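Local coordinates for protein putative nucleotide-diphospho-sugar transferase (Desulfovibrio desulfuricans subsp. desulfuricans, PDB 3CGX) that is of unknown function but, as a member of a GT-A-related family, probably transfers a sugar moiety using a nucleotide-diphospho-sugar donor, at residues M34-R37 and H38-D42; C154-V157 and F158-I161. All coordinates share one frame; numbering follows the deposited sequence. Where two conformers were deposited one is given.

Interaction 1: M34-R37 and H38-D42; sequences MLYR and HFVQD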
HETATM    1  N   MSE A  34     -12.460   7.927   8.043  1.00 22.65           N
HETATM    2  CA  MSE A  34     -12.007   7.519   9.367  1.00 22.16           C
HETATM    3  C   MSE A  34     -11.467   6.093   9.287  1.00 22.35           C
HETATM    4  O   MSE A  34     -10.411   5.768   9.868  1.00 20.31           O
HETATM    5  CB  MSE A  34     -13.147   7.597  10.414  1.00 22.97           C
HETATM    6  CG  MSE A  34     -12.762   7.146  11.754  1.00 27.65           C
HETATM    7 SE   MSE A  34     -11.436   8.370  12.585  0.75 40.03          SE
HETATM    8  CE  MSE A  34     -12.135  10.099  11.920  1.00 49.98           C
ATOM      9  N   LEU A  35     -12.171   5.250   8.544  1.00 22.47           N
ATOM     10  CA  LEU A  35     -11.715   3.863   8.332  1.00 20.30           C
ATOM     11  C   LEU A  35     -10.340   3.841   7.672  1.00 20.80           C
ATOM     12  O   LEU A  35      -9.425   3.132   8.128  1.00 21.79           O
ATOM     13  CB  LEU A  35     -12.718   3.035   7.540  1.00 19.37           C
ATOM     14  CG  LEU A  35     -13.953   2.598   8.291  1.00 25.10           C
ATOM     15  CD1 LEU A  35     -15.101   2.286   7.310  1.00 23.25           C
ATOM     16  CD2 LEU A  35     -13.593   1.355   9.243  1.00 21.07           C
ATOM     17  N   TYR A  36     -10.194   4.630   6.613  1.00 21.19           N
ATOM     18  CA  TYR A  36      -8.926   4.680   5.870  1.00 21.70           C
ATOM     19  C   TYR A  36      -7.815   5.238   6.776  1.00 23.28           C
ATOM     20  O   TYR A  36      -6.688   4.734   6.797  1.00 23.77           O
ATOM     21  CB  TYR A  36      -9.077   5.449   4.525  1.00 20.55           C
ATOM     22  CG  TYR A  36      -7.723   5.620   3.850  1.00 19.98           C
ATOM     23  CD1 TYR A  36      -7.040   4.529   3.326  1.00 21.40           C
ATOM     24  CD2 TYR A  36      -7.113   6.882   3.771  1.00 25.26           C
ATOM     25  CE1 TYR A  36      -5.754   4.677   2.760  1.00 26.41           C
ATOM     26  CE2 TYR A  36      -5.857   7.039   3.190  1.00 22.48           C
ATOM     27  CZ  TYR A  36      -5.170   5.940   2.706  1.00 26.49           C
ATOM     28  OH  TYR A  36      -3.922   6.042   2.145  1.00 23.59           O
ATOM     29  N   ARG A  37      -8.159   6.239   7.580  1.00 23.36           N
ATOM     30  CA  ARG A  37      -7.201   6.812   8.547  1.00 23.78           C
ATOM     31  C   ARG A  37      -6.636   5.704   9.413  1.00 24.44           C
ATOM     32  O   ARG A  37      -5.404   5.586   9.609  1.00 21.49           O
ATOM     33  CB  ARG A  37      -7.878   7.899   9.357  1.00 23.71           C
ATOM     34  CG  ARG A  37      -7.053   8.470  10.481  1.00 26.07           C
ATOM     35  CD  ARG A  37      -7.880   9.455  11.321  1.00 27.01           C
ATOM     36  NE  ARG A  37      -8.014  10.698  10.602  1.00 34.24           N
ATOM     37  CZ  ARG A  37      -7.147  11.709  10.710  1.00 37.47           C
ATOM     38  NH1 ARG A  37      -6.132  11.614  11.550  1.00 32.44           N
ATOM     39  NH2 ARG A  37      -7.323  12.827  10.011  1.00 31.59           N
ATOM     40  N   HIS A  38      -7.535   4.850   9.893  1.00 22.81           N
ATOM     41  CA  HIS A  38      -7.126   3.718  10.727  1.00 22.87           C
ATOM     42  C   HIS A  38      -6.382   2.612   9.968  1.00 21.10           C
ATOM     43  O   HIS A  38      -5.517   1.936  10.584  1.00 23.60           O
ATOM     44  CB  HIS A  38      -8.322   3.179  11.514  1.00 24.92           C
ATOM     45  CG  HIS A  38      -8.660   4.067  12.665  1.00 29.20           C
ATOM     46  ND1 HIS A  38      -8.021   3.957  13.883  1.00 32.39           N
ATOM     47  CD2 HIS A  38      -9.431   5.178  12.738  1.00 37.52           C
ATOM     48  CE1 HIS A  38      -8.457   4.913  14.687  1.00 35.96           C
ATOM     49  NE2 HIS A  38      -9.308   5.671  14.016  1.00 32.54           N
ATOM     50  N   PHE A  39      -6.689   2.431   8.688  1.00 22.70           N
ATOM     51  CA  PHE A  39      -5.958   1.449   7.867  1.00 23.04           C
ATOM     52  C   PHE A  39      -4.490   1.859   7.934  1.00 22.85           C
ATOM     53  O   PHE A  39      -3.590   1.038   8.170  1.00 24.27           O
ATOM     54  CB  PHE A  39      -6.332   1.483   6.397  1.00 21.59           C
ATOM     55  CG  PHE A  39      -7.698   0.902   6.048  1.00 22.46           C
ATOM     56  CD1 PHE A  39      -8.636   0.575   7.014  1.00 20.79           C
ATOM     57  CD2 PHE A  39      -8.076   0.814   4.720  1.00 24.82           C
ATOM     58  CE1 PHE A  39      -9.887   0.109   6.647  1.00 23.48           C
ATOM     59  CE2 PHE A  39      -9.353   0.343   4.350  1.00 25.98           C
ATOM     60  CZ  PHE A  39     -10.251   0.022   5.345  1.00 20.78           C
ATOM     61  N   VAL A  40      -4.264   3.156   7.717  1.00 20.98           N
ATOM     62  CA  VAL A  40      -2.903   3.683   7.614  1.00 21.86           C
ATOM     63  C   VAL A  40      -2.149   3.578   8.946  1.00 24.28           C
ATOM     64  O   VAL A  40      -1.004   3.087   9.037  1.00 23.28           O
ATOM     65  CB  VAL A  40      -2.863   5.141   7.016  1.00 22.58           C
ATOM     66  CG1 VAL A  40      -1.471   5.731   7.149  1.00 23.07           C
ATOM     67  CG2 VAL A  40      -3.322   5.159   5.517  1.00 19.48           C
ATOM     68  N   GLN A  41      -2.797   4.053   9.996  1.00 26.28           N
ATOM     69  CA  GLN A  41      -2.236   3.926  11.348  1.00 25.81           C
ATOM     70  C   GLN A  41      -1.863   2.521  11.719  1.00 29.26           C
ATOM     71  O   GLN A  41      -0.792   2.274  12.256  1.00 27.46           O
ATOM     72  CB  GLN A  41      -3.208   4.453  12.405  1.00 27.11           C
ATOM     73  CG  GLN A  41      -3.331   5.931  12.340  1.00 27.17           C
ATOM     74  CD  GLN A  41      -4.415   6.479  13.238  1.00 36.31           C
ATOM     75  OE1 GLN A  41      -4.869   7.577  12.998  1.00 24.43           O
ATOM     76  NE2 GLN A  41      -4.849   5.711  14.279  1.00 29.02           N
ATOM     77  N   ASP A  42      -2.757   1.588  11.476  1.00 25.14           N
ATOM     78  CA  ASP A  42      -2.488   0.213  11.816  1.00 24.40           C
ATOM     79  C   ASP A  42      -1.333  -0.364  11.019  1.00 26.61           C
ATOM     80  O   ASP A  42      -0.468  -1.058  11.587  1.00 27.19           O
ATOM     81  CB  ASP A  42      -3.725  -0.692  11.619  1.00 25.03           C
ATOM     82  CG  ASP A  42      -4.856  -0.379  12.597  1.00 31.31           C
ATOM     83  OD1 ASP A  42      -4.613   0.325  13.569  1.00 28.34           O
ATOM     84  OD2 ASP A  42      -5.986  -0.816  12.340  1.00 30.63           O
TER
HETATM   85  O   HOH W   1      -5.654   9.778  14.037  1.00 37.97           O

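Interaction 2: C154-V157 and F158-I161; sequences CPDV and FDGI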
ATOM      1  N   CYS A 154      14.344  -1.970 -12.811  0.70 30.92           N
ATOM      2  CA  CYS A 154      13.854  -1.816 -14.167  0.70 32.00           C
ATOM      3  C   CYS A 154      12.743  -0.770 -14.188  0.70 29.16           C
ATOM      4  O   CYS A 154      11.565  -1.113 -14.100  0.70 30.64           O
ATOM      5  CB  CYS A 154      13.332  -3.167 -14.648  0.70 33.13           C
ATOM      6  SG  CYS A 154      12.781  -3.177 -16.336  0.70 46.08           S
ATOM      7  N   PRO A 155      13.114   0.517 -14.260  1.00 26.86           N
ATOM      8  CA  PRO A 155      12.051   1.559 -14.200  1.00 28.00           C
ATOM      9  C   PRO A 155      11.040   1.485 -15.347  1.00 28.34           C
ATOM     10  O   PRO A 155       9.917   1.978 -15.247  1.00 27.41           O
ATOM     11  CB  PRO A 155      12.832   2.874 -14.226  1.00 28.38           C
ATOM     12  CG  PRO A 155      14.264   2.525 -14.641  1.00 32.95           C
ATOM     13  CD  PRO A 155      14.477   1.068 -14.353  1.00 29.03           C
ATOM     14  N   ASP A 156      11.480   0.906 -16.452  1.00 30.33           N
ATOM     15  CA  ASP A 156      10.633   0.713 -17.629  1.00 29.32           C
ATOM     16  C   ASP A 156       9.343  -0.059 -17.308  1.00 31.14           C
ATOM     17  O   ASP A 156       8.342   0.047 -18.030  1.00 30.34           O
ATOM     18  CB  ASP A 156      11.402  -0.028 -18.725  1.00 31.69           C
ATOM     19  CG  ASP A 156      12.385   0.873 -19.456  1.00 41.89           C
ATOM     20  OD1 ASP A 156      12.647   2.016 -19.005  1.00 47.71           O
ATOM     21  OD2 ASP A 156      12.887   0.434 -20.506  1.00 56.01           O
ATOM     22  N   VAL A 157       9.331  -0.840 -16.227  1.00 30.73           N
ATOM     23  CA  VAL A 157       8.080  -1.576 -15.880  1.00 28.72           C
ATOM     24  C   VAL A 157       6.955  -0.623 -15.522  1.00 29.40           C
ATOM     25  O   VAL A 157       5.794  -1.025 -15.460  1.00 27.23           O
ATOM     26  CB  VAL A 157       8.243  -2.607 -14.731  1.00 30.51           C
ATOM     27  CG1 VAL A 157       9.425  -3.545 -15.063  1.00 28.36           C
ATOM     28  CG2 VAL A 157       8.392  -1.898 -13.384  1.00 32.24           C
ATOM     29  N   PHE A 158       7.274   0.653 -15.303  1.00 29.01           N
ATOM     30  CA  PHE A 158       6.228   1.628 -14.940  1.00 28.09           C
ATOM     31  C   PHE A 158       5.771   2.399 -16.181  1.00 29.82           C
ATOM     32  O   PHE A 158       4.830   3.166 -16.144  1.00 29.18           O
ATOM     33  CB  PHE A 158       6.706   2.601 -13.871  1.00 29.28           C
ATOM     34  CG  PHE A 158       7.078   1.934 -12.571  1.00 28.77           C
ATOM     35  CD1 PHE A 158       6.109   1.355 -11.794  1.00 27.99           C
ATOM     36  CD2 PHE A 158       8.410   1.861 -12.149  1.00 28.50           C
ATOM     37  CE1 PHE A 158       6.457   0.739 -10.608  1.00 29.40           C
ATOM     38  CE2 PHE A 158       8.743   1.248 -10.990  1.00 28.47           C
ATOM     39  CZ  PHE A 158       7.757   0.680 -10.217  1.00 27.27           C
ATOM     40  N   ASP A 159       6.444   2.154 -17.282  1.00 31.75           N
ATOM     41  CA  ASP A 159       6.188   2.918 -18.499  1.00 33.08           C
ATOM     42  C   ASP A 159       5.189   2.231 -19.397  1.00 35.66           C
ATOM     43  O   ASP A 159       5.244   1.026 -19.639  1.00 37.23           O
ATOM     44  CB  ASP A 159       7.482   3.177 -19.273  1.00 32.61           C
ATOM     45  CG  ASP A 159       8.413   4.110 -18.551  1.00 30.21           C
ATOM     46  OD1 ASP A 159       7.969   4.794 -17.609  1.00 30.75           O
ATOM     47  OD2 ASP A 159       9.600   4.185 -18.929  1.00 32.79           O
ATOM     48  N   GLY A 160       4.273   3.033 -19.906  1.00 38.80           N
ATOM     49  CA  GLY A 160       3.346   2.556 -20.905  1.00 40.08           C
ATOM     50  C   GLY A 160       2.254   1.715 -20.311  1.00 40.91           C
ATOM     51  O   GLY A 160       1.611   0.955 -21.024  1.00 42.37           O
ATOM     52  N   ILE A 161       2.057   1.821 -19.002  1.00 41.84           N
ATOM     53  CA  ILE A 161       0.933   1.133 -18.378  1.00 41.41           C
ATOM     54  C   ILE A 161      -0.267   2.062 -18.497  1.00 41.48           C
ATOM     55  O   ILE A 161      -0.149   3.279 -18.404  1.00 39.81           O
ATOM     56  CB  ILE A 161       1.165   0.668 -16.894  1.00 42.01           C
ATOM     57  CG1 ILE A 161       1.567  -0.818 -16.818  1.00 45.65           C
ATOM     58  CG2 ILE A 161      -0.143   0.763 -16.112  1.00 36.78           C
ATOM     59  CD1 ILE A 161       2.972  -1.210 -17.235  1.00 32.11           C
TER
HETATM   60  O   HOH W   2      12.158   4.394 -17.201  1.00 46.69           O

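Interaction 1: M34-R37 and H38-D42
Val-40 sets its CG2 methyl over one face of the Tyr-36 ring, one turn back along helix 29-47, 3.9 Å from the ring centroid and 3.5 Å from Tyr-36 CZ. The tyrosine ring reaches that place because its CG lies anti to the backbone N (chi1 174°), which swings it alongside the following turn. Phe-39 makes a second CH-pi contact: Tyr-36 CA sits above its ring, 4.2 Å from the centroid and offset toward the rim. The Tyr-36 and Phe-39 side chains cross at about a right angle, with Phe-39 CD2 at the tyrosine edge. Selenomethionine Met-34 and His-38 run side by side on another face of the helix; the SE atom comes to the edge of the imidazole, 3.7 Å from His-38 NE2, and His-38 ND1 is hydrogen-bonded to Ser-214.

Polar contacts lie along the Arg-37 and Gln-41 flank. A water accepts from Arg-37 NH1 and donates to Gln-41 OE1, the latter at 2.6 Å. Gln-41 OE1 also lies 3.5 Å from Arg-37 CG. The bend of the arginine chain at chi3 (-76°) turns the guanidinium, whose edge, near its plane, meets Gln-41 OE1; guanidinium and amide planes stand 78° apart. Trp-72 ties both down, through a cation-pi contact with the arginine and its NE1 bonded to Gln-41 OE1.

Backbone bonds hold the turns together, among them Val-40 N to Tyr-36 O and the nearly straight Gln-41 N to Arg-37 O (3.0 Å).

Tyr-36 OH bonds to Ser-111 OG and Lys-12 N, and an imidazole, probably from crystallisation, lies beside this side chain. The arrangement is that of an amphipathic alpha-helix with i to i+3 and i to i+4 pairing, packed against the central sheet of a GT-A-like fold through Val-40 and Tyr-36 on strand 5-11.

Interaction 2: C154-V157 and F158-I161
Val-157 sets its CG2 methyl over the centre of the Phe-158 ring, 3.9 Å from the centroid and only 8° off the ring normal, a CH-pi contact between sequence neighbours. The valine rotamer makes this possible: with chi1 at -52°, CG2 falls between the backbone N and the carbonyl carbon, the more hindered site, and from there it projects over the middle of the ring. Phe-158 has its own CG beside the backbone N, and the two side chains lie next to each other, pointing the same way. The ring continues onto Met-91 and Met-95 of helix 87-100, while Val-157 packs on Met-176 of helix 169-178.

On the solvent side Asp-156 and Asp-159 cross at a slant, their carboxylate planes 36° apart. Asp-156 OD1 and Asp-159 OD2 approach to 3.7 Å, a like-charge pair that one water bridges by donating to both, at 3.0 Å to Asp-156 OD1. Asp-159 OD1 forms a salt bridge with Lys-92 NZ, which probably helps offset the negative charge gathered here, Glu-89 being close by as well.

Ile-161 turns its side chain back to the bend, bringing CD1 to 3.3 Å from Val-157 O.

Two i to i+3 backbone bonds set the curve: Phe-158 N to Pro-155 O at 3.0 Å and Asp-159 N to Asp-156 O at 2.9 Å, each donor standing above the carbonyl plane. This is a short 3-10 turn opened by a proline, set in the connection between strand 143-149 and helix 169-178.

Overall arrangement
From the N terminus, strand 5-11 leads through helix 21-27 into helix 29-47, where interaction 1 joins successive turns of one helix. The chain then builds strands 53-58, 78-81, 105-109, 133-137 and 143-149 of the mixed sheet, with helices between, before interaction 2 closes a tight turn ahead of helix 169-178. The two follow in series, neither nesting nor crossing. Interaction 1 and interaction 2 lie on opposite sides of the chain's centre; the centres of interactions 1 and 2 are about 30 Å apart, and the nearest atoms of interactions 1 and 2 about 17 Å apart. Residues 34-42 join strand 5-11 to helices 65-73 and 214-221; residues 154-161 join helices 87-100 and 169-178 to strand 143-149.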